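Local coordinates for protein fructosyl amine:oxygen oxidoreductase (Neosartorya fumigata, PDB 4WCT) that catalyses the FAD-dependent oxidative deglycation of fructosyl amines (Amadori products), with molecular oxygen as the electron acceptor, at residues E301-C306 with R429-R434; Y305-P310 with I441-Q446; E318-F323 with I357-D362. All blocks are in the same frame, centred on the assembly; numbering follows the deposited sequence.

Contact 1 of 3, residues E301-C306 with R429-R434; sequences EHPGYC and RATQNR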
# COMPACT_ATOMS: atom_id res chain seq x y z
N GLU A 301 2.11 12.07 -7.96
CA GLU A 301 1.04 11.19 -8.35
C GLU A 301 1.02 11.00 -9.85
O GLU A 301 1.29 11.90 -10.64
CB GLU A 301 -0.30 11.71 -7.84
CG GLU A 301 -1.52 10.84 -8.17
CD GLU A 301 -1.55 9.44 -7.52
OE1 GLU A 301 -0.49 8.86 -7.24
OE2 GLU A 301 -2.61 8.77 -7.66
N HIS A 302 0.75 9.75 -10.24
CA HIS A 302 0.71 9.34 -11.66
C HIS A 302 0.13 7.93 -11.68
O HIS A 302 -0.04 7.29 -10.62
CB HIS A 302 2.11 9.37 -12.31
CG HIS A 302 3.17 8.61 -11.55
ND1 HIS A 302 3.23 7.24 -11.53
CD2 HIS A 302 4.17 9.04 -10.73
CE1 HIS A 302 4.20 6.84 -10.73
NE2 HIS A 302 4.80 7.91 -10.24
N PRO A 303 -0.19 7.42 -12.87
CA PRO A 303 -0.85 6.12 -12.85
C PRO A 303 0.02 4.91 -12.53
O PRO A 303 -0.52 3.82 -12.29
CB PRO A 303 -1.46 6.01 -14.26
CG PRO A 303 -1.58 7.43 -14.72
CD PRO A 303 -0.39 8.13 -14.15
N GLY A 304 1.34 5.12 -12.45
CA GLY A 304 2.24 4.06 -12.08
C GLY A 304 3.23 3.68 -13.16
O GLY A 304 3.01 3.96 -14.37
N TYR A 305 4.37 3.16 -12.72
CA TYR A 305 5.33 2.50 -13.58
C TYR A 305 5.20 0.97 -13.48
O TYR A 305 5.17 0.38 -12.39
CB TYR A 305 6.74 2.87 -13.13
CG TYR A 305 7.17 4.29 -13.36
CD1 TYR A 305 7.80 4.67 -14.53
CD2 TYR A 305 7.02 5.23 -12.35
CE1 TYR A 305 8.29 5.95 -14.70
CE2 TYR A 305 7.45 6.53 -12.54
CZ TYR A 305 8.06 6.89 -13.72
OH TYR A 305 8.51 8.20 -13.88
N CYS A 306 5.17 0.32 -14.62
CA CYS A 306 5.38 -1.12 -14.64
C CYS A 306 6.75 -1.41 -15.25
O CYS A 306 7.46 -0.49 -15.69
CB CYS A 306 4.27 -1.81 -15.46
SG CYS A 306 2.61 -1.65 -14.80
N ARG A 429 -2.10 -1.48 -19.46
CA ARG A 429 -1.88 -0.05 -19.51
C ARG A 429 -3.09 0.79 -19.12
O ARG A 429 -3.07 2.01 -19.22
CB ARG A 429 -1.32 0.35 -20.90
CG ARG A 429 0.11 -0.17 -21.11
CD ARG A 429 0.70 0.18 -22.46
NE ARG A 429 2.09 -0.27 -22.51
CZ ARG A 429 2.44 -1.55 -22.57
NH1 ARG A 429 1.49 -2.47 -22.58
NH2 ARG A 429 3.71 -1.91 -22.75
N ALA A 430 -4.14 0.14 -18.59
CA ALA A 430 -5.28 0.84 -18.04
C ALA A 430 -4.86 1.71 -16.87
O ALA A 430 -4.03 1.31 -16.05
CB ALA A 430 -6.33 -0.16 -17.59
N THR A 431 -5.35 2.95 -16.83
CA THR A 431 -4.89 3.85 -15.78
C THR A 431 -5.63 3.70 -14.44
O THR A 431 -5.21 4.26 -13.44
CB THR A 431 -4.95 5.32 -16.24
OG1 THR A 431 -6.26 5.61 -16.74
CG2 THR A 431 -3.91 5.58 -17.30
N GLN A 432 -6.71 2.91 -14.43
CA GLN A 432 -7.33 2.42 -13.18
C GLN A 432 -7.62 3.52 -12.16
O GLN A 432 -7.29 3.42 -10.96
CB GLN A 432 -6.48 1.26 -12.61
CG GLN A 432 -6.41 0.10 -13.62
CD GLN A 432 -6.05 -1.26 -12.99
OE1 GLN A 432 -5.13 -1.96 -13.44
NE2 GLN A 432 -6.81 -1.64 -11.98
N ASN A 433 -8.21 4.61 -12.68
CA ASN A 433 -8.73 5.70 -11.84
C ASN A 433 -7.63 6.45 -11.13
O ASN A 433 -7.86 7.08 -10.11
CB ASN A 433 -9.78 5.20 -10.83
CG ASN A 433 -10.65 6.32 -10.28
OD1 ASN A 433 -10.97 7.29 -10.99
ND2 ASN A 433 -10.94 6.26 -8.98
N ARG A 434 -6.45 6.46 -11.73
CA ARG A 434 -5.38 7.36 -11.30
C ARG A 434 -5.06 8.40 -12.35
O ARG A 434 -5.25 8.18 -13.54
CB ARG A 434 -4.10 6.56 -10.98
CG ARG A 434 -4.22 5.53 -9.84
CD ARG A 434 -2.87 4.98 -9.45
NE ARG A 434 -2.90 4.03 -8.32
CZ ARG A 434 -3.08 2.72 -8.45
NH1 ARG A 434 -3.30 2.16 -9.63
NH2 ARG A 434 -2.99 1.94 -7.39
O HOH W 1 -2.15 6.30 -6.68
O HOH W 2 -3.05 2.83 -12.45
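Arg434 turns its CB onto Pro303, 3.8 Å from Pro303 CA, where the loop 429-434 comes up against the segment 301-306, on the course of strand 295-310. The proline ring also rests against Thr431: its CB and CG are each 3.9 Å from the methyl CG2, and the two side chains run side by side in the same direction. Thr431 places that methyl beside its own backbone N (chi1 53° for OG1), which turns CG2 to the proline. Arg434 is extended from CG to NE, and its CD passes over the backbone at 3.8 Å from His302 O. No direct hydrogen bond joins the two segments. Two waters in the plane of the Arg434 guanidinium take that role instead. One accepts from NE and donates to Glu301 OE2 at 2.7 Å, bridging a carboxylate and a guanidinium whose planes stand 69° apart. The other accepts from NH1 and donates to Pro303 O and to Thr431 O, at 2.7 Å from the proline oxygen, and so ties both backbones to the arginine. The loop keeps its shape through a type I' turn from Thr431 to Arg434, closed by the backbone bond from Arg434 N to Thr431 O. Beyond the contact, Arg434 NH1 forms a salt bridge with Asp362 at the end of strand 352-362. The loop thus meets strand 295-310, reaches strand 253-263 through Arg434 on Trp257, and reaches strand 352-362 through Asp362, with the side chain of Arg434 about 7 Å from FAD.

Contact 2 of 3, residues Y305-P310 with I441-Q446; sequences YCNFLP and IMDFQQ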
# COMPACT_ATOMS: atom_id res chain seq x y z
N TYR A 305 4.37 3.16 -12.72
CA TYR A 305 5.33 2.50 -13.58
C TYR A 305 5.20 0.97 -13.48
O TYR A 305 5.17 0.38 -12.39
CB TYR A 305 6.74 2.87 -13.13
CG TYR A 305 7.17 4.29 -13.36
CD1 TYR A 305 7.80 4.67 -14.53
CD2 TYR A 305 7.02 5.23 -12.35
CE1 TYR A 305 8.29 5.95 -14.70
CE2 TYR A 305 7.45 6.53 -12.54
CZ TYR A 305 8.06 6.89 -13.72
OH TYR A 305 8.51 8.20 -13.88
N CYS A 306 5.17 0.32 -14.62
CA CYS A 306 5.38 -1.12 -14.64
C CYS A 306 6.75 -1.41 -15.25
O CYS A 306 7.46 -0.49 -15.69
CB CYS A 306 4.27 -1.81 -15.46
SG CYS A 306 2.61 -1.65 -14.80
N ASN A 307 7.19 -2.65 -15.12
CA ASN A 307 8.47 -3.05 -15.71
C ASN A 307 8.21 -4.24 -16.62
O ASN A 307 8.19 -5.39 -16.17
CB ASN A 307 9.48 -3.42 -14.63
CG ASN A 307 10.82 -3.77 -15.19
OD1 ASN A 307 11.33 -3.08 -16.07
ND2 ASN A 307 11.40 -4.87 -14.72
N PHE A 308 7.80 -3.94 -17.85
CA PHE A 308 7.15 -4.92 -18.72
C PHE A 308 8.20 -5.80 -19.42
O PHE A 308 9.05 -5.30 -20.16
CB PHE A 308 6.29 -4.24 -19.77
CG PHE A 308 5.01 -3.66 -19.24
CD1 PHE A 308 4.10 -4.44 -18.55
CD2 PHE A 308 4.70 -2.34 -19.47
CE1 PHE A 308 2.94 -3.91 -18.04
CE2 PHE A 308 3.47 -1.82 -19.04
CZ PHE A 308 2.61 -2.59 -18.32
N LEU A 309 8.23 -7.06 -19.05
CA LEU A 309 9.10 -8.04 -19.69
C LEU A 309 8.27 -9.21 -20.22
O LEU A 309 7.12 -9.41 -19.84
CB LEU A 309 10.15 -8.53 -18.66
CG LEU A 309 11.14 -7.46 -18.22
CD1 LEU A 309 11.93 -7.94 -17.02
CD2 LEU A 309 12.07 -7.14 -19.38
N PRO A 310 8.88 -10.06 -21.07
CA PRO A 310 8.10 -11.16 -21.62
C PRO A 310 7.57 -12.08 -20.54
O PRO A 310 8.25 -12.34 -19.55
CB PRO A 310 9.12 -11.89 -22.52
CG PRO A 310 10.10 -10.80 -22.90
CD PRO A 310 10.23 -9.98 -21.64
N ILE A 441 0.14 4.72 -18.09
CA ILE A 441 1.07 3.79 -17.46
C ILE A 441 2.42 3.87 -18.14
O ILE A 441 2.51 3.90 -19.39
CB ILE A 441 0.57 2.34 -17.54
CG1 ILE A 441 -0.69 2.16 -16.68
CG2 ILE A 441 1.67 1.38 -17.11
CD1 ILE A 441 -0.42 2.21 -15.17
N MET A 442 3.48 4.00 -17.34
CA MET A 442 4.83 4.13 -17.87
C MET A 442 5.61 2.84 -17.61
O MET A 442 5.12 1.95 -16.92
CB MET A 442 5.51 5.37 -17.26
CG MET A 442 4.82 6.65 -17.71
SD MET A 442 4.89 7.00 -19.52
CE MET A 442 6.50 7.77 -19.65
N ASP A 443 6.69 2.65 -18.36
CA ASP A 443 7.40 1.38 -18.40
C ASP A 443 8.86 1.65 -18.04
O ASP A 443 9.50 2.43 -18.72
CB ASP A 443 7.29 0.77 -19.80
CG ASP A 443 7.96 -0.60 -19.94
OD1 ASP A 443 7.92 -1.14 -21.07
OD2 ASP A 443 8.43 -1.20 -18.94
N PHE A 444 9.37 1.02 -16.98
CA PHE A 444 10.77 1.20 -16.58
C PHE A 444 11.76 0.75 -17.65
O PHE A 444 12.91 1.22 -17.70
CB PHE A 444 11.06 0.45 -15.27
CG PHE A 444 10.56 1.15 -14.03
CD1 PHE A 444 10.91 2.45 -13.75
CD2 PHE A 444 9.79 0.48 -13.10
CE1 PHE A 444 10.54 3.05 -12.57
CE2 PHE A 444 9.40 1.07 -11.92
CZ PHE A 444 9.74 2.37 -11.68
N GLN A 445 11.33 -0.12 -18.54
CA GLN A 445 12.19 -0.57 -19.64
C GLN A 445 12.47 0.58 -20.61
O GLN A 445 13.37 0.46 -21.43
CB GLN A 445 11.58 -1.75 -20.37
CG GLN A 445 11.53 -3.02 -19.53
CD GLN A 445 12.90 -3.62 -19.28
OE1 GLN A 445 13.66 -3.85 -20.22
NE2 GLN A 445 13.27 -3.72 -18.01
N GLN A 446 11.66 1.64 -20.55
CA GLN A 446 11.88 2.83 -21.37
C GLN A 446 12.51 3.98 -20.61
O GLN A 446 12.65 5.08 -21.15
CB GLN A 446 10.55 3.26 -21.99
CG GLN A 446 9.97 2.22 -22.93
CD GLN A 446 8.62 2.59 -23.50
OE1 GLN A 446 7.76 3.16 -22.82
NE2 GLN A 446 8.39 2.22 -24.76
O HOH W 3 8.86 -3.27 -22.04
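The rings of Tyr305 and Phe444 lie nearly parallel, 6° apart, but slid so far that they barely overlap. Following Tyr305 outward from the backbone, CB sits over the Phe444 face in a CH-pi contact, 3.6 Å from the ring centroid and 3.4 Å from CZ. CG lies against Phe444 CZ and CE1. CD1 is shared between Phe444 CE1 and Met442 CB, the latter at 3.6 Å, and CE1 still touches Met442 CB. At the tip, OH leaves this contact for Glu331 and Arg335. The backbones pair as parallel strands: Cys306 N donates to Met442 O, and Cys306 O accepts from Phe444 N at 2.8 Å. Asp443, paired with Cys306, adds its side chain to the backbone bonds. With CG anti to the backbone N (chi1 -178°), its carboxylate reaches Phe308, where OD2 accepts from Phe308 N at 3.0 Å. The same oxygen accepts from Gln445 N on the opposite face of the carboxylate plane, an Asx turn that starts the 3-10 segment 444-445. OD1 lies at the edge of the Phe308 ring, and a water links it to Phe308 O. Beside the carboxylate, Cys306 SG and the Phe308 ring meet Ile441 CG2. Gln445 bends at chi2 so that NE2 donates to Asn307 OD1 at 2.8 Å, nearly straight at 174°, while its CD packs on Leu309 CD2. Two backbone amides, one from each segment, converge on Asp443 OD2 and would probably stabilise its negative charge, so that one carboxylate both joins the segments and forms the Asx turn that follows.

Contact 3 of 3, residues E318-F323 with I357-D362; sequences EKSVPF and ICWDAD. With FAD (flavin-adenine dinucleotide), chain C.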
# COMPACT_ATOMS: atom_id res chain seq x y z
N GLU A 318 3.20 -9.75 -22.09
CA GLU A 318 4.06 -9.05 -21.13
C GLU A 318 3.60 -9.38 -19.73
O GLU A 318 2.41 -9.53 -19.49
CB GLU A 318 3.91 -7.52 -21.27
CG GLU A 318 4.14 -6.94 -22.65
CD GLU A 318 3.71 -5.48 -22.71
OE1 GLU A 318 4.61 -4.66 -22.84
OE2 GLU A 318 2.50 -5.15 -22.53
N LYS A 319 4.52 -9.24 -18.79
CA LYS A 319 4.23 -9.36 -17.38
C LYS A 319 5.21 -8.41 -16.66
O LYS A 319 6.42 -8.53 -16.80
CB LYS A 319 4.48 -10.81 -16.93
CG LYS A 319 4.03 -11.15 -15.52
CD LYS A 319 3.95 -12.66 -15.27
CE LYS A 319 3.45 -12.94 -13.85
NZ LYS A 319 3.54 -14.34 -13.40
N SER A 320 4.67 -7.56 -15.78
CA SER A 320 5.46 -6.59 -15.02
C SER A 320 6.20 -7.25 -13.84
O SER A 320 5.59 -7.93 -13.02
CB SER A 320 4.54 -5.49 -14.49
OG SER A 320 5.31 -4.49 -13.82
N VAL A 321 7.51 -7.04 -13.78
CA VAL A 321 8.36 -7.65 -12.76
C VAL A 321 9.02 -6.57 -11.93
O VAL A 321 9.84 -5.80 -12.43
CB VAL A 321 9.48 -8.52 -13.39
CG1 VAL A 321 10.27 -9.20 -12.27
CG2 VAL A 321 8.83 -9.54 -14.31
N PRO A 322 8.80 -6.59 -10.62
CA PRO A 322 9.48 -5.61 -9.77
C PRO A 322 10.97 -5.75 -9.73
O PRO A 322 11.51 -6.85 -9.87
CB PRO A 322 8.90 -5.87 -8.37
CG PRO A 322 7.61 -6.58 -8.62
CD PRO A 322 7.81 -7.39 -9.87
N PHE A 323 11.63 -4.63 -9.42
CA PHE A 323 13.01 -4.60 -8.99
C PHE A 323 13.17 -3.47 -7.97
O PHE A 323 12.40 -2.50 -7.98
CB PHE A 323 13.94 -4.35 -10.17
CG PHE A 323 13.73 -3.02 -10.85
CD1 PHE A 323 12.80 -2.87 -11.85
CD2 PHE A 323 14.47 -1.94 -10.49
CE1 PHE A 323 12.67 -1.66 -12.52
CE2 PHE A 323 14.33 -0.72 -11.12
CZ PHE A 323 13.37 -0.56 -12.10
N ILE A 357 11.76 3.84 -5.50
CA ILE A 357 10.56 3.26 -6.05
C ILE A 357 9.95 2.27 -5.05
O ILE A 357 10.66 1.69 -4.23
CB ILE A 357 10.78 2.64 -7.43
CG1 ILE A 357 11.72 1.43 -7.38
CG2 ILE A 357 11.29 3.73 -8.39
CD1 ILE A 357 11.94 0.77 -8.73
N CYS A 358 8.64 2.10 -5.14
CA CYS A 358 7.88 1.34 -4.15
C CYS A 358 6.82 0.56 -4.94
O CYS A 358 6.07 1.16 -5.72
CB CYS A 358 7.25 2.36 -3.19
SG CYS A 358 5.98 1.78 -2.05
N TRP A 359 6.71 -0.74 -4.70
CA TRP A 359 5.87 -1.60 -5.50
C TRP A 359 4.64 -2.06 -4.75
O TRP A 359 4.74 -2.55 -3.61
CB TRP A 359 6.65 -2.84 -5.95
CG TRP A 359 7.71 -2.48 -6.96
CD1 TRP A 359 9.01 -2.11 -6.72
CD2 TRP A 359 7.56 -2.48 -8.39
NE1 TRP A 359 9.66 -1.90 -7.89
CE2 TRP A 359 8.82 -2.14 -8.95
CE3 TRP A 359 6.52 -2.83 -9.24
CZ2 TRP A 359 9.03 -2.06 -10.33
CZ3 TRP A 359 6.73 -2.73 -10.61
CH2 TRP A 359 7.96 -2.33 -11.14
N ASP A 360 3.52 -2.04 -5.45
CA ASP A 360 2.30 -2.73 -4.99
C ASP A 360 1.78 -3.56 -6.17
O ASP A 360 2.44 -3.66 -7.21
CB ASP A 360 1.26 -1.71 -4.57
CG ASP A 360 0.24 -2.23 -3.54
OD1 ASP A 360 0.11 -3.47 -3.31
OD2 ASP A 360 -0.61 -1.39 -3.09
N ALA A 361 0.61 -4.17 -5.99
CA ALA A 361 -0.07 -4.78 -7.13
C ALA A 361 -1.55 -4.46 -7.16
O ALA A 361 -2.23 -4.51 -6.13
CB ALA A 361 0.17 -6.30 -7.12
N ASP A 362 -2.03 -4.07 -8.35
CA ASP A 362 -3.40 -3.72 -8.60
C ASP A 362 -4.17 -4.93 -9.14
O ASP A 362 -3.71 -5.63 -10.06
CB ASP A 362 -3.52 -2.61 -9.64
CG ASP A 362 -3.07 -1.26 -9.13
OD1 ASP A 362 -3.38 -0.90 -7.96
OD2 ASP A 362 -2.49 -0.53 -9.96
PA FAD C . 4.38 -5.35 1.24
O1A FAD C . 4.16 -4.43 2.40
O2A FAD C . 5.14 -4.90 0.03
O5B FAD C . 5.05 -6.65 1.82
C5B FAD C . 5.39 -7.73 0.95
C4B FAD C . 6.47 -8.56 1.63
O4B FAD C . 6.68 -9.79 0.87
C3B FAD C . 7.83 -7.87 1.74
O3B FAD C . 8.30 -7.81 3.10
C2B FAD C . 8.74 -8.72 0.86
O2B FAD C . 10.12 -8.73 1.24
C1B FAD C . 8.06 -10.09 0.92
N9A FAD C . 8.42 -10.93 -0.24
C8A FAD C . 8.62 -10.55 -1.51
N7A FAD C . 9.00 -11.60 -2.27
C5A FAD C . 8.94 -12.69 -1.45
C6A FAD C . 9.28 -14.10 -1.60
N6A FAD C . 9.68 -14.59 -2.79
N1A FAD C . 9.19 -14.87 -0.49
C2A FAD C . 8.78 -14.42 0.70
N3A FAD C . 8.50 -13.12 0.91
C4A FAD C . 8.57 -12.25 -0.13
N1 FAD C . -1.54 2.47 1.01
C2 FAD C . -2.33 3.20 1.88
O2 FAD C . -3.17 2.59 2.53
N3 FAD C . -2.11 4.50 2.10
C4 FAD C . -1.21 5.20 1.38
O4 FAD C . -0.97 6.43 1.54
C4X FAD C . -0.36 4.50 0.42
N5 FAD C . 0.57 5.17 -0.31
C5X FAD C . 1.50 4.44 -1.00
C6 FAD C . 2.61 5.05 -1.57
C7 FAD C . 3.47 4.32 -2.36
C7M FAD C . 4.69 4.98 -2.89
C8 FAD C . 3.25 2.88 -2.53
C8M FAD C . 4.17 2.02 -3.32
C9 FAD C . 2.21 2.24 -1.88
C9A FAD C . 1.29 2.98 -1.17
N10 FAD C . 0.19 2.35 -0.59
C10 FAD C . -0.60 3.09 0.29
C1' FAD C . -0.15 0.95 -0.75
C2' FAD C . 0.37 0.08 0.38
O2' FAD C . 1.74 0.43 0.58
C3' FAD C . 0.24 -1.39 -0.03
O3' FAD C . -1.07 -1.64 -0.55
C4' FAD C . 0.53 -2.34 1.14
O4' FAD C . 1.70 -1.89 1.83
C5' FAD C . 0.79 -3.73 0.56
O5' FAD C . 1.02 -4.63 1.64
P FAD C . 1.55 -6.12 1.32
O1P FAD C . 1.74 -6.82 2.65
O2P FAD C . 0.64 -6.69 0.27
O3P FAD C . 2.98 -5.86 0.65
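Pro322 sets its CA and CB over one face of the Trp359 indole, a CH-pi contact central to the packing of 318-323 on 357-362. Pro322 CA sits over the middle of the six-membered ring, 3.6 Å from its centroid and 12° off the normal, while CB comes within 3.6 Å of Trp359 CD2. A second CH-pi contact sets Ile357 CD1 over a face of the Phe323 ring, 4.1 Å from the centroid. Ile357 reaches it with CG1 between its backbone N and carbonyl carbon (chi1 66°), its chain extended to CD1. Among polar contacts, one hydrogen bond crosses the interface: Trp359 NE1 donates to Phe323 O at 2.8 Å, bent to 136°, with the oxygen out of the indole plane. Ser320 OG approaches the indole edge near CZ3, but its hydrogen bonds go to Pro254 and Asn307. Alternate residues turn to the cofactor. Asp360 OD2 accepts from the ribityl hydroxyl O3' of FAD at 2.6 Å and is also held by Gly387 N. Cys358 SG lies 2.2 Å from FAD C8M, shorter than van der Waals contact but long for a C–S bond; it may reflect the 8α-S-cysteinyl linkage known in related oxidases, which the model leaves undecided. The Trp359 indole is thus held by its N-H bond together with Pro322 over its face, while the strand's other side faces FAD, Cys358 at the isoalloxazine methyl and Asp360 at the ribityl chain.

All three contacts gather on the large mixed sheet that flanks FAD, their centres 9 to 12 Å apart. Contacts 1 and 2 both use strand 295-310, share Tyr305 and Cys306, and bring the C-terminal part of the chain back to it. Contact 3 (318-323, 357-362) comes between 301-310 and 429-446 along the chain and is therefore nested inside the loops they close. Strand 318-320 pairs antiparallel with 295-310, linking contact 2 to contact 3 through Leu309 and Lys319. Salt bridges Arg434-Asp362 and Arg429-Glu318 join contact 1 to both segments of contact 3, while Phe444 meets Trp359. The C-terminal region is thereby tied, through neighbouring strands, to the strand that carries Cys358 and Asp360 at the cofactor.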